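Extracellular sialidase/neuraminidase, putative (Aspergillus fumigatus, PDB 2XZI) probably acts as a secreted exo-sialidase that releases terminal sialic acids, with KDN (deaminated neuraminic acid) the favoured sugar. Local coordinates at residues 304-309 and 318-323; 269-274 and 291-296; 3-8 and 379-384. All coordinates share one frame; numbering follows the deposited sequence.

Interaction 1: residues 304-309 and 318-323; sequences AMRVRI and FNYGRK
Arg306 and Tyr320 stack across the outer edge of a propeller blade, where strand 305-310 pairs in antiparallel fashion with the short strand 322-323 to form a beta hairpin. The pairing starts at Met305, whose O receives a CA-H...O contact from Lys323. In Arg306, CG is anti to the backbone N (chi1 -175°); the chain bends at chi2 and chi3, and the guanidinium lies flat over the Tyr320 ring with the planes 7° apart. NH1 lies over the ring centre and CZ is 3.7 Å from the centroid, a cation-pi contact over the face. The same NH1 also donates in its own guanidinium plane to Tyr320 O at 2.9 Å, so one residue provides both the ring and the acceptor that fix the rotation of the group. Val307, whose side chain packs against Ile380 of helix 377-381, forms the hydrogen-bonded pair with Arg322: Val307 N donates to Arg322 O at 3.0 Å and Arg322 N to Val307 O at 2.9 Å. Gly321 brings its CA to 3.1 Å from Val307 O, a CA-H...O contact. Arg308 reaches along an extended chain over the CB of Phe318, and its NH1 donates to Asn319 O at 3.0 Å; Arg306 NH1 lies above one face of this second guanidinium, and two backbone carbonyls, Tyr320 O and Asn319 O, line the paired cationic groups, which would probably ease their repulsion. At Ile309, which also packs on Ile380, the bonding passes to Asn319, which takes hold of both backbone polar atoms: its N donates to Ile309 O at 2.9 Å, while its OD1 accepts from Ile309 N at 2.9 Å, the donor standing above the amide carbonyl plane with an N-H...O angle of 178°.

Interaction 2: residues 269-274 and 291-296; sequences AGLPDP and TIFLNS
Two adjacent blades of the sialidase beta-propeller meet here: the chain 269-274, which pairs through strand 272-273 with strand 250-258, lies against the end of strand 290-294 in the following sheet. The junction turns on Asn295, whose side-chain nitrogen is used twice. ND2 donates to Pro272 O at 3.0 Å, nearly straight at 173°, and to Asp273 OD2 at 2.8 Å, with both acceptors close to the amide plane. Asn295 CG sits between the backbone N and the carbonyl carbon (chi1 87°), on the side of 272-273. The carboxylate of Asp273 lies nearly coplanar with that amide, 20° apart, and offers the anti lone pair of OD2. The two bonds hold the amide's rotation and leave OD1 to a water that donates to it at 2.8 Å and also to Pro272 O. A second water donates to Asp273 OD2 and accepts from Ser296 N, so this buried polar group is bridged as well as directly bonded. OD2 further forms a salt bridge with Arg252, which would favour a negatively charged carboxylate. Toward the start of the contact the interaction becomes apolar: Leu271 and Phe293 reach toward each other tip to tip, with Leu271 CD2 4.0 Å from Phe293 CD2 and CD1 above one ring face, displaced toward its rim. At the other end the Pro274 ring rests on Ser296, CD lying 3.4 Å from Ser296 O; Ser296 OG turns instead to Ser301 O and Ala304 N. Around the contact, Leu271 also touches Tyr241 and Asn243 of strand 240-244 and Arg308 of strand 305-310, while Phe293 packs on Val280 of strand 279-284, so the Leu271-Phe293 pair lies between strands of both sheets.

Interaction 3: residues 3-8 and 379-384; sequences DPAKSA and WILNGP
Leu381, with CG anti to its carbonyl carbon (chi1 -65°), and Lys6, with CG anti to the backbone N (chi1 -170°), bring their side chains together where the N-terminal 3-10 turn 4-7 packs against the end of helix 377-381, near the two chain termini on the rim of the propeller. Leu381 CD1 is the main apolar probe: it sits 3.5 Å from Asp3 OD2, crossing that side chain at about a right angle, and 4.0 Å from Ala5 CB. The Asp3 carboxylate has three partners. OD1 accepts from Ala5 N at 2.9 Å, an Asx turn that starts the 3-10 segment, and forms a salt bridge with Arg290, while OD2 bonds Tyr311 OH. The Leu381 methyl thus packs beside a carboxylate whose oxygens are both bonded. The extended Lys6 chain runs over the helix end, its CB and CG lying against Leu381 CB and its CE 3.5 Å from Leu381 O. A water donates to that same O at 2.7 Å and accepts a weak, long bond from Lys6 NZ. Asn382, the first residue to leave helical geometry, adds the single direct hydrogen bond across the contact, although its amide is shared with Ser378 O: ND2 donates to Lys6 O at 3.1 Å, in the carbonyl plane on a lone pair, at 169°.

Overall arrangement
Interactions 1 and 2 share a propeller sheet, in which strands 290-294 and 305-310 are neighbours; their centres are about 7 Å apart, and Arg308 N bonds Phe293 O at 2.8 Å. Interaction 1 adds the outermost strand, 322-323, to that blade, while interaction 2 joins it to the preceding one. Interaction 3 lies about 12 Å from interaction 1, centre to centre, and meets it through Arg322 NH1, 2.8 Å from Trp379 O; it is separated from interaction 2 by about 5 Å between nearest atoms. The side chain of Pro274, which touches the pocket residue Arg302, is about 6 Å from a bound deamino-alpha-neuraminic acid, and that of Met305 is about 9 Å from one, whereas interaction 3 joins the chain ends at the surface.

Interaction 1: residues 304-309 and 318-323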
loop_
_atom_site.group_PDB
_atom_site.type_symbol
_atom_site.label_atom_id
_atom_site.label_comp_id
_atom_site.label_asym_id
_atom_site.label_seq_id
_atom_site.Cartn_x
_atom_site.Cartn_y
_atom_site.Cartn_z
ATOM N N ALA A 304 6.364 -12.827 8.883
ATOM C CA ALA A 304 6.608 -12.397 10.249
ATOM C C ALA A 304 5.938 -11.040 10.504
ATOM O O ALA A 304 6.523 -10.160 11.112
ATOM C CB ALA A 304 8.118 -12.328 10.538
ATOM N N MET A 305 4.700 -10.889 10.042
ATOM C CA MET A 305 4.030 -9.586 10.096
ATOM C C MET A 305 3.903 -9.084 11.525
ATOM O O MET A 305 3.428 -9.798 12.405
ATOM C CB MET A 305 2.634 -9.646 9.460
ATOM C CG MET A 305 2.606 -9.959 7.959
ATOM S SD MET A 305 3.735 -8.986 6.949
ATOM C CE MET A 305 3.051 -7.319 7.140
ATOM N N ARG A 306 4.322 -7.837 11.739
ATOM C CA ARG A 306 4.371 -7.238 13.060
ATOM C C ARG A 306 3.955 -5.791 12.956
ATOM O O ARG A 306 4.557 -5.039 12.184
ATOM C CB ARG A 306 5.808 -7.278 13.558
ATOM C CG ARG A 306 6.011 -6.785 14.993
ATOM C CD ARG A 306 6.095 -7.956 15.976
ATOM N NE ARG A 306 7.286 -8.774 15.741
ATOM C CZ ARG A 306 8.527 -8.440 16.107
ATOM N NH1 ARG A 306 8.774 -7.294 16.745
ATOM N NH2 ARG A 306 9.533 -9.259 15.815
ATOM N N VAL A 307 2.950 -5.408 13.734
ATOM C CA VAL A 307 2.536 -4.004 13.812
ATOM C C VAL A 307 3.156 -3.387 15.067
ATOM O O VAL A 307 3.168 -4.032 16.117
ATOM C CB VAL A 307 0.987 -3.858 13.764
ATOM C CG1 VAL A 307 0.301 -4.463 15.012
ATOM C CG2 VAL A 307 0.608 -2.398 13.562
ATOM N N ARG A 308 3.669 -2.160 14.951
ATOM C CA ARG A 308 4.416 -1.507 16.022
ATOM C C ARG A 308 4.007 -0.062 16.226
ATOM O O ARG A 308 3.478 0.579 15.298
ATOM C CB ARG A 308 5.897 -1.471 15.659
ATOM C CG ARG A 308 6.535 -2.827 15.364
ATOM C CD ARG A 308 7.932 -2.531 14.895
ATOM N NE ARG A 308 8.679 -3.656 14.352
ATOM C CZ ARG A 308 9.646 -4.292 15.003
ATOM N NH1 ARG A 308 9.941 -3.960 16.265
ATOM N NH2 ARG A 308 10.325 -5.252 14.385
ATOM N N ILE A 309 4.329 0.461 17.415
ATOM C CA ILE A 309 4.081 1.864 17.778
ATOM C C ILE A 309 5.392 2.560 18.143
ATOM O O ILE A 309 6.235 1.992 18.859
ATOM C CB ILE A 309 3.089 1.997 18.956
ATOM C CG1 ILE A 309 1.722 1.361 18.626
ATOM C CG2 ILE A 309 2.929 3.457 19.397
ATOM C CD1 ILE A 309 0.876 0.959 19.864
ATOM N N PHE A 318 10.738 2.122 17.383
ATOM C CA PHE A 318 9.443 1.471 17.548
ATOM C C PHE A 318 9.528 0.372 18.605
ATOM O O PHE A 318 10.593 -0.241 18.799
ATOM C CB PHE A 318 8.967 0.876 16.214
ATOM C CG PHE A 318 8.513 1.907 15.223
ATOM C CD1 PHE A 318 9.433 2.636 14.479
ATOM C CD2 PHE A 318 7.158 2.172 15.058
ATOM C CE1 PHE A 318 9.020 3.609 13.575
ATOM C CE2 PHE A 318 6.737 3.157 14.164
ATOM C CZ PHE A 318 7.666 3.880 13.424
ATOM N N ASN A 319 8.420 0.125 19.289
ATOM C CA ASN A 319 8.359 -0.960 20.267
ATOM C C ASN A 319 8.351 -2.311 19.545
ATOM O O ASN A 319 8.378 -2.374 18.312
ATOM C CB ASN A 319 7.177 -0.802 21.247
ATOM C CG ASN A 319 5.776 -0.872 20.579
ATOM O OD1 ASN A 319 5.614 -1.201 19.399
ATOM N ND2 ASN A 319 4.747 -0.585 21.380
ATOM N N TYR A 320 8.333 -3.396 20.310
ATOM C CA TYR A 320 8.240 -4.716 19.716
ATOM C C TYR A 320 6.929 -4.846 18.935
ATOM O O TYR A 320 6.914 -5.384 17.814
ATOM C CB TYR A 320 8.338 -5.797 20.803
ATOM C CG TYR A 320 8.259 -7.209 20.268
ATOM C CD1 TYR A 320 7.033 -7.768 19.895
ATOM C CD2 TYR A 320 9.410 -7.983 20.119
ATOM C CE1 TYR A 320 6.942 -9.052 19.388
ATOM C CE2 TYR A 320 9.325 -9.296 19.613
ATOM C CZ TYR A 320 8.084 -9.812 19.252
ATOM O OH TYR A 320 7.957 -11.090 18.748
ATOM N N GLY A 321 5.844 -4.384 19.546
ATOM C CA GLY A 321 4.537 -4.408 18.914
ATOM C C GLY A 321 3.869 -5.745 19.114
ATOM O O GLY A 321 4.002 -6.365 20.176
ATOM N N ARG A 322 3.139 -6.185 18.098
ATOM C CA ARG A 322 2.437 -7.454 18.169
ATOM C C ARG A 322 2.466 -8.181 16.823
ATOM O O ARG A 322 2.283 -7.578 15.768
ATOM C CB ARG A 322 1.000 -7.260 18.654
ATOM C CG ARG A 322 0.327 -8.569 19.044
ATOM C CD ARG A 322 -0.917 -8.371 19.874
ATOM N NE ARG A 322 -1.307 -9.647 20.471
ATOM C CZ ARG A 322 -2.260 -9.800 21.382
ATOM N NH1 ARG A 322 -2.942 -8.759 21.841
ATOM N NH2 ARG A 322 -2.494 -11.017 21.869
ATOM N N LYS A 323 2.707 -9.481 16.874
ATOM C CA LYS A 323 2.620 -10.310 15.688
ATOM C C LYS A 323 1.184 -10.456 15.253
ATOM O O LYS A 323 0.319 -10.784 16.063
ATOM C CB LYS A 323 3.169 -11.715 15.962
ATOM C CG LYS A 323 4.607 -11.751 16.344
ATOM C CD LYS A 323 5.007 -13.206 16.584
ATOM C CE LYS A 323 6.453 -13.330 16.996
ATOM N NZ LYS A 323 6.821 -14.759 17.261
#

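Interaction 2: residues 269-274 and 291-296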
loop_
_atom_site.group_PDB
_atom_site.type_symbol
_atom_site.label_atom_id
_atom_site.label_comp_id
_atom_site.label_asym_id
_atom_site.label_seq_id
_atom_site.Cartn_x
_atom_site.Cartn_y
_atom_site.Cartn_z
ATOM N N ALA A 269 18.300 -0.435 12.360
ATOM C CA ALA A 269 18.591 -1.750 12.928
ATOM C C ALA A 269 17.451 -2.285 13.802
ATOM O O ALA A 269 17.414 -3.476 14.123
ATOM C CB ALA A 269 19.914 -1.711 13.704
ATOM N N GLY A 270 16.514 -1.405 14.159
ATOM C CA GLY A 270 15.338 -1.787 14.950
ATOM C C GLY A 270 14.218 -2.390 14.105
ATOM O O GLY A 270 13.247 -2.924 14.656
ATOM N N LEU A 271 14.369 -2.324 12.780
ATOM C CA LEU A 271 13.314 -2.745 11.837
ATOM C C LEU A 271 13.828 -3.713 10.758
ATOM O O LEU A 271 14.038 -3.320 9.605
ATOM C CB LEU A 271 12.647 -1.520 11.191
ATOM C CG LEU A 271 11.944 -0.513 12.107
ATOM C CD1 LEU A 271 11.469 0.690 11.289
ATOM C CD2 LEU A 271 10.793 -1.166 12.910
ATOM N N PRO A 272 14.045 -4.982 11.132
ATOM C CA PRO A 272 14.403 -5.998 10.145
ATOM C C PRO A 272 13.344 -6.077 9.038
ATOM O O PRO A 272 12.161 -5.826 9.283
ATOM C CB PRO A 272 14.459 -7.283 10.985
ATOM C CG PRO A 272 13.567 -7.014 12.151
ATOM C CD PRO A 272 13.807 -5.568 12.462
ATOM N N ASP A 273 13.793 -6.376 7.824
ATOM C CA ASP A 273 12.903 -6.447 6.672
ATOM C C ASP A 273 13.526 -7.415 5.669
ATOM O O ASP A 273 14.751 -7.424 5.516
ATOM C CB ASP A 273 12.757 -5.057 6.052
ATOM C CG ASP A 273 11.777 -5.043 4.892
ATOM O OD1 ASP A 273 12.186 -5.334 3.750
ATOM O OD2 ASP A 273 10.573 -4.766 5.138
ATOM N N PRO A 274 12.710 -8.223 4.970
ATOM C CA PRO A 274 13.242 -9.242 4.053
ATOM C C PRO A 274 13.293 -8.758 2.603
ATOM O O PRO A 274 13.266 -9.567 1.698
ATOM C CB PRO A 274 12.231 -10.387 4.213
ATOM C CG PRO A 274 10.896 -9.630 4.364
ATOM C CD PRO A 274 11.253 -8.385 5.174
ATOM N N THR A 291 3.109 6.983 16.022
ATOM C CA THR A 291 3.283 6.552 14.652
ATOM C C THR A 291 3.210 5.041 14.695
ATOM O O THR A 291 3.771 4.404 15.606
ATOM C CB THR A 291 4.652 6.973 14.085
ATOM O OG1 THR A 291 4.827 8.388 14.214
ATOM C CG2 THR A 291 4.778 6.623 12.617
ATOM N N ILE A 292 2.496 4.469 13.724
ATOM C CA ILE A 292 2.326 3.026 13.571
ATOM C C ILE A 292 3.141 2.540 12.361
ATOM O O ILE A 292 3.200 3.206 11.325
ATOM C CB ILE A 292 0.823 2.646 13.348
ATOM C CG1 ILE A 292 -0.153 3.462 14.226
ATOM C CG2 ILE A 292 0.642 1.129 13.494
ATOM C CD1 ILE A 292 0.036 3.318 15.759
ATOM N N PHE A 293 3.782 1.379 12.507
ATOM C CA PHE A 293 4.539 0.762 11.416
ATOM C C PHE A 293 4.164 -0.712 11.283
ATOM O O PHE A 293 3.916 -1.386 12.288
ATOM C CB PHE A 293 6.047 0.905 11.644
ATOM C CG PHE A 293 6.867 0.350 10.520
ATOM C CD1 PHE A 293 6.945 1.018 9.299
ATOM C CD2 PHE A 293 7.542 -0.863 10.664
ATOM C CE1 PHE A 293 7.686 0.509 8.243
ATOM C CE2 PHE A 293 8.291 -1.387 9.602
ATOM C CZ PHE A 293 8.361 -0.694 8.383
ATOM N N LEU A 294 4.120 -1.207 10.044
ATOM C CA LEU A 294 3.793 -2.603 9.766
ATOM C C LEU A 294 4.670 -3.135 8.646
ATOM O O LEU A 294 4.778 -2.526 7.580
ATOM C CB LEU A 294 2.329 -2.702 9.334
ATOM C CG LEU A 294 1.769 -4.067 8.933
ATOM C CD1 LEU A 294 1.917 -5.150 9.990
ATOM C CD2 LEU A 294 0.288 -3.858 8.594
ATOM N N ASN A 295 5.307 -4.279 8.894
ATOM C CA ASN A 295 6.074 -4.984 7.863
ATOM C C ASN A 295 6.289 -6.412 8.337
ATOM O O ASN A 295 5.767 -6.812 9.389
ATOM C CB ASN A 295 7.416 -4.273 7.533
ATOM C CG ASN A 295 8.579 -4.700 8.445
ATOM O OD1 ASN A 295 8.407 -4.889 9.652
ATOM N ND2 ASN A 295 9.769 -4.845 7.850
ATOM N N SER A 296 7.009 -7.197 7.537
ATOM C CA SER A 296 7.433 -8.494 8.040
ATOM C C SER A 296 8.748 -8.317 8.787
ATOM O O SER A 296 9.779 -7.999 8.186
ATOM C CB SER A 296 7.604 -9.502 6.918
ATOM O OG SER A 296 7.906 -10.769 7.498
HETATM O O HOH W 1 10.651 -4.854 11.384
HETATM O O HOH W 2 8.072 -6.118 4.871
#

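Interaction 3: residues 3-8 and 379-384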
loop_
_atom_site.group_PDB
_atom_site.type_symbol
_atom_site.label_atom_id
_atom_site.label_comp_id
_atom_site.label_asym_id
_atom_site.label_seq_id
_atom_site.Cartn_x
_atom_site.Cartn_y
_atom_site.Cartn_z
ATOM N N ASP A 3 0.516 4.888 28.450
ATOM C CA ASP A 3 -0.397 4.953 27.311
ATOM C C ASP A 3 -1.754 4.457 27.775
ATOM O O ASP A 3 -1.916 3.250 28.049
ATOM C CB ASP A 3 0.123 4.138 26.120
ATOM C CG ASP A 3 -0.710 4.359 24.848
ATOM O OD1 ASP A 3 -1.885 4.742 24.956
ATOM O OD2 ASP A 3 -0.187 4.153 23.735
ATOM N N PRO A 4 -2.729 5.380 27.866
ATOM C CA PRO A 4 -4.060 5.048 28.371
ATOM C C PRO A 4 -4.770 4.032 27.493
ATOM O O PRO A 4 -5.694 3.371 27.955
ATOM C CB PRO A 4 -4.809 6.388 28.315
ATOM C CG PRO A 4 -4.080 7.180 27.269
ATOM C CD PRO A 4 -2.650 6.800 27.461
ATOM N N ALA A 5 -4.353 3.912 26.232
ATOM C CA ALA A 5 -4.999 2.968 25.316
ATOM C C ALA A 5 -4.879 1.513 25.754
ATOM O O ALA A 5 -5.742 0.690 25.439
ATOM C CB ALA A 5 -4.432 3.124 23.917
ATOM N N LYS A 6 -3.820 1.190 26.481
ATOM C CA LYS A 6 -3.618 -0.172 26.968
ATOM C C LYS A 6 -4.762 -0.620 27.879
ATOM O O LYS A 6 -5.041 -1.821 27.974
ATOM C CB LYS A 6 -2.266 -0.299 27.660
ATOM C CG LYS A 6 -1.864 -1.746 27.977
ATOM C CD LYS A 6 -0.429 -1.837 28.473
ATOM C CE LYS A 6 0.003 -3.278 28.659
ATOM N NZ LYS A 6 1.359 -3.363 29.294
ATOM N N SER A 7 -5.443 0.348 28.499
ATOM C CA SER A 7 -6.514 0.052 29.455
ATOM C C SER A 7 -7.858 -0.211 28.782
ATOM O O SER A 7 -8.776 -0.727 29.420
ATOM C CB SER A 7 -6.636 1.171 30.495
ATOM O OG SER A 7 -5.502 1.187 31.353
ATOM N N ALA A 8 -7.979 0.148 27.500
ATOM C CA ALA A 8 -9.213 -0.126 26.772
ATOM C C ALA A 8 -9.315 -1.638 26.565
ATOM O O ALA A 8 -8.308 -2.326 26.628
ATOM C CB ALA A 8 -9.214 0.584 25.428
ATOM N N TRP A 379 -5.114 -3.688 21.578
ATOM C CA TRP A 379 -4.716 -5.000 21.089
ATOM C C TRP A 379 -3.200 -5.069 20.866
ATOM O O TRP A 379 -2.550 -6.035 21.279
ATOM C CB TRP A 379 -5.492 -5.407 19.833
ATOM C CG TRP A 379 -5.133 -6.775 19.376
ATOM C CD1 TRP A 379 -5.650 -7.952 19.828
ATOM C CD2 TRP A 379 -4.151 -7.117 18.393
ATOM N NE1 TRP A 379 -5.064 -9.009 19.178
ATOM C CE2 TRP A 379 -4.142 -8.528 18.286
ATOM C CE3 TRP A 379 -3.283 -6.370 17.579
ATOM C CZ2 TRP A 379 -3.292 -9.211 17.401
ATOM C CZ3 TRP A 379 -2.451 -7.047 16.686
ATOM C CH2 TRP A 379 -2.464 -8.453 16.605
ATOM N N ILE A 380 -2.620 -4.042 20.253
ATOM C CA ILE A 380 -1.176 -4.036 20.037
ATOM C C ILE A 380 -0.431 -4.044 21.366
ATOM O O ILE A 380 0.496 -4.835 21.565
ATOM C CB ILE A 380 -0.713 -2.802 19.245
ATOM C CG1 ILE A 380 -1.436 -2.713 17.893
ATOM C CG2 ILE A 380 0.801 -2.849 19.024
ATOM C CD1 ILE A 380 -1.127 -1.425 17.078
ATOM N N LEU A 381 -0.834 -3.145 22.262
ATOM C CA LEU A 381 -0.144 -2.929 23.550
ATOM C C LEU A 381 -0.235 -4.090 24.534
ATOM O O LEU A 381 0.637 -4.242 25.386
ATOM C CB LEU A 381 -0.644 -1.641 24.209
ATOM C CG LEU A 381 -0.307 -0.381 23.420
ATOM C CD1 LEU A 381 -1.167 0.784 23.929
ATOM C CD2 LEU A 381 1.187 -0.082 23.492
ATOM N N ASN A 382 -1.279 -4.901 24.414
ATOM C CA ASN A 382 -1.450 -6.071 25.266
ATOM C C ASN A 382 -0.834 -7.343 24.679
ATOM O O ASN A 382 -1.071 -8.449 25.175
ATOM C CB ASN A 382 -2.928 -6.217 25.639
ATOM C CG ASN A 382 -3.335 -5.197 26.692
ATOM O OD1 ASN A 382 -2.907 -5.281 27.845
ATOM N ND2 ASN A 382 -4.150 -4.215 26.302
ATOM N N GLY A 383 -0.017 -7.182 23.638
ATOM C CA GLY A 383 0.703 -8.299 23.033
ATOM C C GLY A 383 1.682 -8.908 24.033
ATOM O O GLY A 383 2.209 -8.190 24.889
ATOM N N PRO A 384 1.931 -10.222 23.924
ATOM C CA PRO A 384 2.732 -10.973 24.898
ATOM C C PRO A 384 4.231 -10.664 24.850
ATOM O O PRO A 384 4.965 -11.103 25.727
ATOM C CB PRO A 384 2.470 -12.428 24.493
ATOM C CG PRO A 384 2.234 -12.360 23.046
ATOM C CD PRO A 384 1.422 -11.103 22.860
HETATM O O HOH W 3 2.592 -2.551 26.258
#